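Local coordinates for unknown conserved protein BH2331 (Bacillus halodurans, PDB 1VL5), which is an uncharacterised member of the methyltransferase superfamily that probably transfers methyl groups from S-adenosylmethionine to a substrate not yet identified, at residues E208-L213 / D234-S239; F216-S219 / Y224-K227. All blocks are in the same frame, centred on the assembly; numbering follows the deposited sequence.

How the interactions relate
Interactions 1 and 2 lie 12 Å apart between centres, both about 25 Å from the centre of the chain, and share helix 207-218. Along the chain, 216-219 and 224-227 fall between the segments of interaction 1, so the second contact is nested inside the first. Strands 183-195 and 236-250 form the antiparallel end of the Rossmann-like sheet, and the helices between them build a lobe away from the parallel strands. Interaction 1 ties the early part of helix 207-218 to the returning strand; interaction 2 joins its last turn to helix 222-227. The two meet directly where V237 CG2 packs 3.7 Å from I217 CG2, so one helix is tied to both strand and next helix.

Interaction 1: E208-L213 / D234-S239; sequences EKKQEL and DGRVYS
R236 reaches from the start of strand 236-250 to helix 207-218 and sets its guanidinium beside K210 and Q211. This strand pairs antiparallel with both 134-142 and 183-195 in a Rossmann-like methyltransferase sheet, and it is entered through a hairpin whose D234-G235 pair has the backbone angles of a type I' turn. The close-packed half of the contact is at K210, which is buried: its CB lies 3.5 Å from R236 NH2, an oblique approach to the guanidinium. From there the lysine chain runs past the arginine to salt bridges with D201 and E197. E197 also forms a salt bridge with R236 NE, so that one carboxylate joins the two cations. K210 NZ and R236 NH2 are 5.0 Å apart. R236 gets there on a straight chain from CG to NE, with CG anti to the backbone N (chi1 -164°).

Q211 makes the looser, solvent-facing half. Its chain bends at chi2 (66°), bringing the amide to R236 NH1 with the two planes 71° apart, while its NE2 is hydrogen-bonded to D215 OD1. Q211 OE1 lies at the guanidinium edge, in plane, 3.0 Å from R236 NH1.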
ATOM      1  N   GLU A 208     -20.302  13.429 -13.117  1.00 34.71           N
ATOM      2  CA  GLU A 208     -21.179  12.372 -13.626  1.00 35.34           C
ATOM      3  C   GLU A 208     -20.800  10.998 -13.114  1.00 31.14           C
ATOM      4  O   GLU A 208     -21.679  10.205 -12.743  1.00 29.85           O
ATOM      5  CB  GLU A 208     -21.179  12.336 -15.165  1.00 37.58           C
ATOM      6  CG  GLU A 208     -22.289  13.147 -15.792  1.00 42.37           C
ATOM      7  CD  GLU A 208     -22.167  13.213 -17.311  1.00 45.48           C
ATOM      8  OE1 GLU A 208     -21.061  13.561 -17.797  1.00 58.79           O
ATOM      9  OE2 GLU A 208     -23.175  12.923 -18.004  1.00 56.01           O
ATOM     10  N   LYS A 209     -19.511  10.696 -13.142  1.00 28.23           N
ATOM     11  CA  LYS A 209     -19.028   9.424 -12.665  1.00 30.91           C
ATOM     12  C   LYS A 209     -19.266   9.294 -11.144  1.00 31.37           C
ATOM     13  O   LYS A 209     -19.578   8.208 -10.634  1.00 31.27           O
ATOM     14  CB  LYS A 209     -17.561   9.270 -13.040  1.00 34.36           C
ATOM     15  CG  LYS A 209     -16.899   7.956 -12.583  1.00 44.46           C
ATOM     16  CD  LYS A 209     -17.581   6.760 -13.245  1.00 52.34           C
ATOM     17  CE  LYS A 209     -16.783   5.504 -13.182  1.00 44.50           C
ATOM     18  NZ  LYS A 209     -15.488   5.545 -13.891  1.00 41.23           N
ATOM     19  N   LYS A 210     -19.150  10.412 -10.419  1.00 29.14           N
ATOM     20  CA  LYS A 210     -19.383  10.382  -8.979  1.00 28.40           C
ATOM     21  C   LYS A 210     -20.851  10.082  -8.718  1.00 28.60           C
ATOM     22  O   LYS A 210     -21.176   9.356  -7.786  1.00 30.21           O
ATOM     23  CB  LYS A 210     -18.940  11.687  -8.267  1.00 25.07           C
ATOM     24  CG  LYS A 210     -17.418  11.971  -8.359  1.00 28.31           C
ATOM     25  CD  LYS A 210     -16.963  13.258  -7.545  1.00 25.79           C
ATOM     26  CE  LYS A 210     -17.557  14.486  -8.085  1.00 28.46           C
ATOM     27  NZ  LYS A 210     -16.995  15.710  -7.421  1.00 31.03           N
ATOM     28  N   GLN A 211     -21.735  10.624  -9.543  1.00 28.37           N
ATOM     29  CA  GLN A 211     -23.157  10.362  -9.370  1.00 28.35           C
ATOM     30  C   GLN A 211     -23.462   8.884  -9.655  1.00 29.41           C
ATOM     31  O   GLN A 211     -24.292   8.237  -8.997  1.00 29.05           O
ATOM     32  CB  GLN A 211     -23.970  11.215 -10.358  1.00 30.78           C
ATOM     33  CG  GLN A 211     -25.480  11.089 -10.171  1.00 28.16           C
ATOM     34  CD  GLN A 211     -25.879  11.663  -8.826  1.00 37.83           C
ATOM     35  OE1 GLN A 211     -25.675  12.855  -8.576  1.00 36.69           O
ATOM     36  NE2 GLN A 211     -26.437  10.834  -7.955  1.00 43.28           N
ATOM     37  N   GLU A 212     -22.808   8.364 -10.687  1.00 29.78           N
ATOM     38  CA  GLU A 212     -23.054   6.998 -11.118  1.00 30.25           C
ATOM     39  C   GLU A 212     -22.594   6.050 -10.000  1.00 29.02           C
ATOM     40  O   GLU A 212     -23.289   5.125  -9.625  1.00 29.18           O
ATOM     41  CB  GLU A 212     -22.270   6.711 -12.399  1.00 31.31           C
ATOM     42  CG  GLU A 212     -22.470   5.292 -12.873  1.00 36.01           C
ATOM     43  CD  GLU A 212     -21.525   4.922 -13.991  1.00 34.64           C
ATOM     44  OE1 GLU A 212     -20.305   5.013 -13.763  1.00 29.93           O
ATOM     45  OE2 GLU A 212     -21.999   4.561 -15.084  1.00 32.82           O
ATOM     46  N   LEU A 213     -21.422   6.317  -9.463  1.00 26.31           N
ATOM     47  CA  LEU A 213     -20.851   5.430  -8.453  1.00 27.17           C
ATOM     48  C   LEU A 213     -21.679   5.486  -7.147  1.00 29.09           C
ATOM     49  O   LEU A 213     -21.960   4.469  -6.531  1.00 29.97           O
ATOM     50  CB  LEU A 213     -19.399   5.809  -8.204  1.00 27.17           C
ATOM     51  CG  LEU A 213     -18.641   5.038  -7.116  1.00 29.25           C
ATOM     52  CD1 LEU A 213     -18.768   3.524  -7.299  1.00 28.89           C
ATOM     53  CD2 LEU A 213     -17.176   5.435  -7.157  1.00 26.39           C
ATOM     54  N   ASP A 234     -29.108  12.846   1.828  1.00 31.53           N
ATOM     55  CA  ASP A 234     -29.937  13.416   0.812  1.00 31.64           C
ATOM     56  C   ASP A 234     -29.819  12.658  -0.511  1.00 31.61           C
ATOM     57  O   ASP A 234     -29.890  13.225  -1.573  1.00 31.83           O
ATOM     58  CB  ASP A 234     -29.584  14.893   0.639  1.00 32.22           C
ATOM     59  CG  ASP A 234     -29.645  15.699   1.965  1.00 36.48           C
ATOM     60  OD1 ASP A 234     -30.001  15.180   3.065  1.00 39.31           O
ATOM     61  OD2 ASP A 234     -29.281  16.883   1.888  1.00 47.96           O
ATOM     62  N   GLY A 235     -29.656  11.344  -0.438  1.00 33.40           N
ATOM     63  CA  GLY A 235     -29.613  10.541  -1.640  1.00 32.47           C
ATOM     64  C   GLY A 235     -28.227  10.341  -2.240  1.00 31.29           C
ATOM     65  O   GLY A 235     -28.088   9.655  -3.258  1.00 35.77           O
ATOM     66  N   ARG A 236     -27.204  10.887  -1.599  1.00 22.72           N
ATOM     67  CA  ARG A 236     -25.842  10.688  -2.069  1.00 23.76           C
ATOM     68  C   ARG A 236     -25.012  10.013  -1.009  1.00 21.90           C
ATOM     69  O   ARG A 236     -25.178  10.301   0.187  1.00 23.01           O
ATOM     70  CB  ARG A 236     -25.296  12.040  -2.408  1.00 26.66           C
ATOM     71  CG  ARG A 236     -24.099  11.987  -3.234  1.00 37.55           C
ATOM     72  CD  ARG A 236     -23.747  13.402  -3.614  1.00 43.70           C
ATOM     73  NE  ARG A 236     -22.523  13.418  -4.389  1.00 47.04           N
ATOM     74  CZ  ARG A 236     -22.463  13.302  -5.710  1.00 44.02           C
ATOM     75  NH1 ARG A 236     -23.567  13.144  -6.427  1.00 44.50           N
ATOM     76  NH2 ARG A 236     -21.274  13.336  -6.310  1.00 39.94           N
ATOM     77  N   VAL A 237     -24.122   9.120  -1.421  1.00 23.85           N
ATOM     78  CA  VAL A 237     -23.176   8.506  -0.487  1.00 24.91           C
ATOM     79  C   VAL A 237     -22.267   9.599   0.076  1.00 24.91           C
ATOM     80  O   VAL A 237     -21.627  10.290  -0.695  1.00 23.26           O
ATOM     81  CB  VAL A 237     -22.311   7.447  -1.149  1.00 25.88           C
ATOM     82  CG1 VAL A 237     -21.273   6.899  -0.167  1.00 20.78           C
ATOM     83  CG2 VAL A 237     -23.161   6.324  -1.706  1.00 22.40           C
ATOM     84  N   TYR A 238     -22.219   9.712   1.417  1.00 23.76           N
ATOM     85  CA  TYR A 238     -21.422  10.695   2.124  1.00 23.66           C
ATOM     86  C   TYR A 238     -20.097  10.092   2.575  1.00 25.58           C
ATOM     87  O   TYR A 238     -19.050  10.694   2.337  1.00 21.66           O
ATOM     88  CB  TYR A 238     -22.208  11.312   3.307  1.00 25.74           C
ATOM     89  CG  TYR A 238     -21.302  12.171   4.128  1.00 28.04           C
ATOM     90  CD1 TYR A 238     -20.964  13.439   3.706  1.00 29.15           C
ATOM     91  CD2 TYR A 238     -20.729  11.701   5.290  1.00 28.11           C
ATOM     92  CE1 TYR A 238     -20.063  14.211   4.414  1.00 28.90           C
ATOM     93  CE2 TYR A 238     -19.837  12.493   6.025  1.00 29.67           C
ATOM     94  CZ  TYR A 238     -19.501  13.736   5.567  1.00 35.70           C
ATOM     95  OH  TYR A 238     -18.595  14.535   6.249  1.00 36.46           O
ATOM     96  N   SER A 239     -20.138   8.883   3.185  1.00 24.06           N
ATOM     97  CA  SER A 239     -18.916   8.172   3.683  1.00 22.08           C
ATOM     98  C   SER A 239     -19.099   6.646   3.657  1.00 24.73           C
ATOM     99  O   SER A 239     -20.196   6.153   3.612  1.00 21.71           O
ATOM    100  CB  SER A 239     -18.585   8.570   5.121  1.00 23.80           C
ATOM    101  OG  SER A 239     -19.676   8.249   5.979  1.00 25.17           O
TER

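Interaction 2: F216-S219 / Y224-K227; sequences FIKS and YYQK
Y225 bridges from helix 222-227 to the final turn of helix 207-218, and its ring carries nearly all of the contact. The CB bond does not aim at the neighbouring helix; it is the turn at chi1 (-82°), with CG beside the backbone N and anti to the carbonyl carbon, that swings the ring across. CB, CG and CD1 serve as the span, none of them coming close to 216-219. Along the ring the first atom to meet the other helix is CE1, 4.1 Å from I217 O, which approaches obliquely, and 3.4 Å from K218 O. Next comes CZ, at the same distance from K218 O. At the tip, Y225 OH donates a hydrogen bond to K218 O. The separation of 2.5 Å between these two oxygens is very short, and its exact value should not be pressed. The carbonyl oxygen sits at the ring's edge and in its plane, and the C=O...OH angle at K218 is about 114°.

Two consecutive helices joined by a short connection are thus tied by a side chain of the second that takes a carbonyl at the C-terminal end of the first. A phenylalanine here would keep the ring but would probably leave K218 O without this donor, and the ring edge without the bond that fixes it there. K218 runs side by side with the tyrosine, pointing the same way, and its CG touches Y225 OH at 3.7 Å. On the inner side, I217 and Y225 both pack on I230. Just beyond, S219 OG donates to F216 O at 3.1 Å from 47° above the carbonyl plane, and K220 NZ bonds to the same oxygen.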
ATOM      1  N   PHE A 216     -24.848   3.583  -7.732  1.00 30.81           N
ATOM      2  CA  PHE A 216     -24.570   2.146  -7.669  1.00 31.86           C
ATOM      3  C   PHE A 216     -24.435   1.605  -6.213  1.00 32.77           C
ATOM      4  O   PHE A 216     -24.941   0.524  -5.842  1.00 30.72           O
ATOM      5  CB  PHE A 216     -23.280   1.844  -8.481  1.00 31.76           C
ATOM      6  CG  PHE A 216     -22.723   0.447  -8.262  1.00 37.09           C
ATOM      7  CD1 PHE A 216     -23.197  -0.628  -9.001  1.00 41.20           C
ATOM      8  CD2 PHE A 216     -21.744   0.211  -7.299  1.00 34.58           C
ATOM      9  CE1 PHE A 216     -22.700  -1.938  -8.771  1.00 33.72           C
ATOM     10  CE2 PHE A 216     -21.246  -1.065  -7.081  1.00 36.76           C
ATOM     11  CZ  PHE A 216     -21.730  -2.143  -7.833  1.00 31.80           C
ATOM     12  N   ILE A 217     -23.672   2.326  -5.404  1.00 30.97           N
ATOM     13  CA  ILE A 217     -23.544   1.971  -4.001  1.00 29.15           C
ATOM     14  C   ILE A 217     -24.885   2.086  -3.226  1.00 31.56           C
ATOM     15  O   ILE A 217     -25.233   1.195  -2.410  1.00 33.41           O
ATOM     16  CB  ILE A 217     -22.496   2.849  -3.330  1.00 26.77           C
ATOM     17  CG1 ILE A 217     -21.122   2.607  -3.958  1.00 28.69           C
ATOM     18  CG2 ILE A 217     -22.486   2.662  -1.837  1.00 28.34           C
ATOM     19  CD1 ILE A 217     -20.112   3.700  -3.544  1.00 31.40           C
ATOM     20  N   LYS A 218     -25.630   3.168  -3.467  1.00 31.53           N
ATOM     21  CA  LYS A 218     -26.825   3.453  -2.670  1.00 34.71           C
ATOM     22  C   LYS A 218     -27.904   2.349  -2.822  1.00 33.64           C
ATOM     23  O   LYS A 218     -28.725   2.119  -1.906  1.00 30.82           O
ATOM     24  CB  LYS A 218     -27.399   4.822  -3.051  1.00 33.98           C
ATOM     25  CG  LYS A 218     -28.938   4.970  -2.782  1.00 47.82           C
ATOM     26  CD  LYS A 218     -29.518   6.361  -3.065  1.00 43.11           C
ATOM     27  CE  LYS A 218     -30.893   6.261  -3.889  1.00 56.94           C
ATOM     28  NZ  LYS A 218     -32.104   5.462  -3.319  1.00 39.32           N
ATOM     29  N   SER A 219     -27.920   1.691  -3.976  1.00 31.73           N
ATOM     30  CA  SER A 219     -28.988   0.720  -4.288  1.00 32.40           C
ATOM     31  C   SER A 219     -28.719  -0.648  -3.730  1.00 29.97           C
ATOM     32  O   SER A 219     -29.570  -1.518  -3.809  1.00 33.23           O
ATOM     33  CB  SER A 219     -29.181   0.621  -5.796  1.00 32.08           C
ATOM     34  OG  SER A 219     -27.941   0.254  -6.391  1.00 41.91           O
ATOM     35  N   TYR A 224     -24.828  -4.690   2.814  1.00 29.34           N
ATOM     36  CA  TYR A 224     -23.660  -3.974   2.252  1.00 29.26           C
ATOM     37  C   TYR A 224     -23.440  -2.666   3.040  1.00 27.94           C
ATOM     38  O   TYR A 224     -22.329  -2.247   3.280  1.00 28.22           O
ATOM     39  CB  TYR A 224     -23.850  -3.678   0.752  1.00 29.95           C
ATOM     40  CG  TYR A 224     -23.728  -4.844  -0.179  1.00 27.92           C
ATOM     41  CD1 TYR A 224     -24.771  -5.764  -0.320  1.00 31.88           C
ATOM     42  CD2 TYR A 224     -22.596  -5.042  -0.940  1.00 30.75           C
ATOM     43  CE1 TYR A 224     -24.648  -6.867  -1.162  1.00 38.14           C
ATOM     44  CE2 TYR A 224     -22.478  -6.157  -1.803  1.00 36.02           C
ATOM     45  CZ  TYR A 224     -23.503  -7.064  -1.913  1.00 33.48           C
ATOM     46  OH  TYR A 224     -23.414  -8.191  -2.767  1.00 32.14           O
ATOM     47  N   TYR A 225     -24.527  -2.006   3.393  1.00 29.97           N
ATOM     48  CA  TYR A 225     -24.442  -0.762   4.177  1.00 31.39           C
ATOM     49  C   TYR A 225     -23.909  -1.064   5.549  1.00 30.37           C
ATOM     50  O   TYR A 225     -23.201  -0.263   6.131  1.00 27.04           O
ATOM     51  CB  TYR A 225     -25.828  -0.142   4.387  1.00 33.74           C
ATOM     52  CG  TYR A 225     -26.401   0.691   3.256  1.00 27.33           C
ATOM     53  CD1 TYR A 225     -26.823   0.105   2.065  1.00 30.69           C
ATOM     54  CD2 TYR A 225     -26.579   2.058   3.419  1.00 27.95           C
ATOM     55  CE1 TYR A 225     -27.388   0.908   1.032  1.00 29.26           C
ATOM     56  CE2 TYR A 225     -27.113   2.854   2.424  1.00 29.76           C
ATOM     57  CZ  TYR A 225     -27.531   2.284   1.240  1.00 29.52           C
ATOM     58  OH  TYR A 225     -28.096   3.115   0.291  1.00 32.81           O
ATOM     59  N   GLN A 226     -24.322  -2.209   6.106  1.00 29.60           N
ATOM     60  CA  GLN A 226     -23.876  -2.580   7.440  1.00 30.26           C
ATOM     61  C   GLN A 226     -22.390  -2.919   7.407  1.00 29.96           C
ATOM     62  O   GLN A 226     -21.654  -2.468   8.286  1.00 31.83           O
ATOM     63  CB  GLN A 226     -24.642  -3.756   8.010  1.00 29.38           C
ATOM     64  CG  GLN A 226     -26.095  -3.463   8.285  1.00 37.26           C
ATOM     65  CD  GLN A 226     -26.921  -4.717   8.624  1.00 39.53           C
ATOM     66  OE1 GLN A 226     -26.852  -5.760   7.949  1.00 44.30           O
ATOM     67  NE2 GLN A 226     -27.736  -4.593   9.672  1.00 47.85           N
ATOM     68  N   LYS A 227     -21.958  -3.699   6.409  1.00 26.61           N
ATOM     69  CA  LYS A 227     -20.551  -4.088   6.292  1.00 30.61           C
ATOM     70  C   LYS A 227     -19.637  -2.868   6.205  1.00 30.97           C
ATOM     71  O   LYS A 227     -18.641  -2.796   6.920  1.00 30.75           O
ATOM     72  CB  LYS A 227     -20.286  -4.994   5.079  1.00 28.31           C
ATOM     73  CG  LYS A 227     -18.806  -5.307   4.882  1.00 29.53           C
ATOM     74  CD  LYS A 227     -18.215  -6.051   6.068  1.00 27.52           C
ATOM     75  CE  LYS A 227     -16.729  -6.399   5.896  1.00 30.80           C
ATOM     76  NZ  LYS A 227     -16.172  -7.255   7.068  1.00 27.15           N
TER